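Local coordinates for TRAP dicarboxylate transporter, DctP subunit (Anaerococcus prevoti, PDB 4N91), which binds D-glucuronate in both its alpha and beta forms, probably as the periplasmic-type receptor of a TRAP transporter that imports the sugar acid, at residues N110-F115 and D305-L310. Residues are numbered along the deposited sequence; the frame is centred on the assembly and turned at random.
Sequences NLPYLF and DAVAPL
The hydroxyl OH of Tyr113 is hydrogen-bonded beyond the contact to the backbone oxygen of Asp235, and the edge of its ring meets Val307; its backbone pairs with His237 of the same strand, 231-238. Held at its backbone and at its hydroxyl, the residue turns its ring edge to the helix: Val307 CG2 lies near the ring plane, 3.8 Å from Tyr113 CD2. The same methyl also packs 3.7 Å from Pro112 CB, so this one branch of the valine fills the angle between the pyrrolidine and the phenol. With chi1 at -54°, Val307 sends CG1 anti to its carbonyl carbon and leaves CG2 to face the loop. One turn on, Leu310 CD2 reaches the CG–CD side of the proline ring, 3.8 Å from Pro112 CG; the two side chains cross at about a right angle. Pro309 has no amide hydrogen and Leu310 N bonds to Val307 O, three residues back (2.9 Å), where the helix is kinked. Val307 also touches Met185 and Leu310 touches Leu188, so these side chains pack against helix 180-188 as well as the loop. The contact joins the loop between helices 96-99 and 118-125 to helix 301-317 within the periplasmic-binding-protein fold of the DctP family; the side chain of Arg154, which binds glucuronate, lies about 9 Å from that of Tyr113. Across the interface the chemistry is wholly apolar, which implies that shape and burial of hydrocarbon join loop to helix, while polar anchoring of Tyr113 comes from strand 231-238.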
loop_
_atom_site.group_PDB
_atom_site.type_symbol
_atom_site.label_atom_id
_atom_site.label_comp_id
_atom_site.label_asym_id
_atom_site.label_seq_id
_atom_site.Cartn_x
_atom_site.Cartn_y
_atom_site.Cartn_z
ATOM N N ASN A 110 2.947 -6.183 6.626
ATOM C CA ASN A 110 1.704 -6.829 6.170
ATOM C C ASN A 110 0.960 -7.570 7.276
ATOM O O ASN A 110 -0.119 -8.117 7.041
ATOM C CB ASN A 110 1.998 -7.791 5.021
ATOM C CG ASN A 110 2.520 -7.067 3.801
ATOM O OD1 ASN A 110 2.193 -5.896 3.596
ATOM N ND2 ASN A 110 3.368 -7.728 3.022
ATOM N N LEU A 111 1.510 -7.570 8.486
ATOM C CA LEU A 111 0.865 -8.255 9.600
ATOM C C LEU A 111 -0.442 -7.553 9.966
ATOM O O LEU A 111 -0.472 -6.345 10.097
ATOM C CB LEU A 111 1.787 -8.279 10.823
ATOM C CG LEU A 111 3.076 -9.092 10.663
ATOM C CD1 LEU A 111 3.962 -8.955 11.907
ATOM C CD2 LEU A 111 2.729 -10.544 10.398
ATOM N N PRO A 112 -1.525 -8.315 10.149
ATOM C CA PRO A 112 -2.787 -7.724 10.589
ATOM C C PRO A 112 -2.726 -7.221 12.025
ATOM O O PRO A 112 -2.039 -7.819 12.878
ATOM C CB PRO A 112 -3.778 -8.890 10.501
ATOM C CG PRO A 112 -3.089 -9.948 9.718
ATOM C CD PRO A 112 -1.638 -9.763 9.926
ATOM N N TYR A 113 -3.425 -6.116 12.266
ATOM C CA TYR A 113 -3.556 -5.539 13.593
ATOM C C TYR A 113 -2.201 -5.353 14.242
ATOM O O TYR A 113 -1.998 -5.667 15.416
ATOM C CB TYR A 113 -4.489 -6.399 14.435
ATOM C CG TYR A 113 -5.865 -6.434 13.839
ATOM C CD1 TYR A 113 -6.659 -5.299 13.835
ATOM C CD2 TYR A 113 -6.362 -7.576 13.234
ATOM C CE1 TYR A 113 -7.918 -5.311 13.272
ATOM C CE2 TYR A 113 -7.612 -7.602 12.674
ATOM C CZ TYR A 113 -8.386 -6.463 12.684
ATOM O OH TYR A 113 -9.641 -6.474 12.099
ATOM N N LEU A 114 -1.287 -4.805 13.457
ATOM C CA LEU A 114 0.080 -4.607 13.890
ATOM C C LEU A 114 0.209 -3.280 14.602
ATOM O O LEU A 114 0.846 -3.196 15.656
ATOM C CB LEU A 114 1.021 -4.658 12.685
ATOM C CG LEU A 114 2.467 -4.291 12.965
ATOM C CD1 LEU A 114 3.073 -5.314 13.920
ATOM C CD2 LEU A 114 3.231 -4.220 11.652
ATOM N N PHE A 115 -0.403 -2.235 14.052
ATOM C CA PHE A 115 -0.242 -0.903 14.635
ATOM C C PHE A 115 -1.411 -0.480 15.514
ATOM O O PHE A 115 -2.581 -0.687 15.169
ATOM C CB PHE A 115 -0.059 0.123 13.526
ATOM C CG PHE A 115 1.105 -0.171 12.626
ATOM C CD1 PHE A 115 2.403 -0.042 13.103
ATOM C CD2 PHE A 115 0.903 -0.550 11.323
ATOM C CE1 PHE A 115 3.480 -0.310 12.276
ATOM C CE2 PHE A 115 1.969 -0.812 10.487
ATOM C CZ PHE A 115 3.268 -0.692 10.976
ATOM N N ASP A 305 -8.837 -11.827 16.880
ATOM C CA ASP A 305 -8.631 -13.170 17.410
ATOM C C ASP A 305 -8.552 -14.211 16.286
ATOM O O ASP A 305 -7.742 -15.153 16.357
ATOM C CB ASP A 305 -9.755 -13.519 18.395
ATOM C CG ASP A 305 -9.680 -12.700 19.691
ATOM O OD1 ASP A 305 -8.629 -12.092 19.972
ATOM O OD2 ASP A 305 -10.678 -12.664 20.429
ATOM N N ALA A 306 -9.349 -14.033 15.232
ATOM C CA ALA A 306 -9.364 -14.980 14.119
ATOM C C ALA A 306 -8.036 -14.998 13.377
ATOM O O ALA A 306 -7.606 -16.047 12.901
ATOM C CB ALA A 306 -10.475 -14.655 13.133
ATOM N N VAL A 307 -7.413 -13.834 13.218
ATOM C CA VAL A 307 -6.188 -13.756 12.424
ATOM C C VAL A 307 -4.895 -13.734 13.239
ATOM O O VAL A 307 -3.802 -13.727 12.652
ATOM C CB VAL A 307 -6.203 -12.566 11.435
ATOM C CG1 VAL A 307 -7.454 -12.622 10.571
ATOM C CG2 VAL A 307 -6.109 -11.217 12.173
ATOM N N ALA A 308 -5.007 -13.768 14.573
ATOM C CA ALA A 308 -3.829 -13.783 15.445
ATOM C C ALA A 308 -2.803 -14.870 15.085
ATOM O O ALA A 308 -1.590 -14.621 15.122
ATOM C CB ALA A 308 -4.258 -13.915 16.902
ATOM N N PRO A 309 -3.270 -16.076 14.717
ATOM C CA PRO A 309 -2.288 -17.106 14.353
ATOM C C PRO A 309 -1.361 -16.704 13.215
ATOM O O PRO A 309 -0.244 -17.191 13.135
ATOM C CB PRO A 309 -3.158 -18.289 13.930
ATOM C CG PRO A 309 -4.423 -18.104 14.677
ATOM C CD PRO A 309 -4.643 -16.608 14.702
ATOM N N LEU A 310 -1.808 -15.819 12.338
ATOM C CA LEU A 310 -0.969 -15.394 11.233
ATOM C C LEU A 310 0.298 -14.699 11.715
ATOM O O LEU A 310 1.390 -14.954 11.214
ATOM C CB LEU A 310 -1.754 -14.458 10.318
ATOM C CG LEU A 310 -1.051 -13.991 9.053
ATOM C CD1 LEU A 310 -0.477 -15.146 8.326
ATOM C CD2 LEU A 310 -2.063 -13.254 8.158
#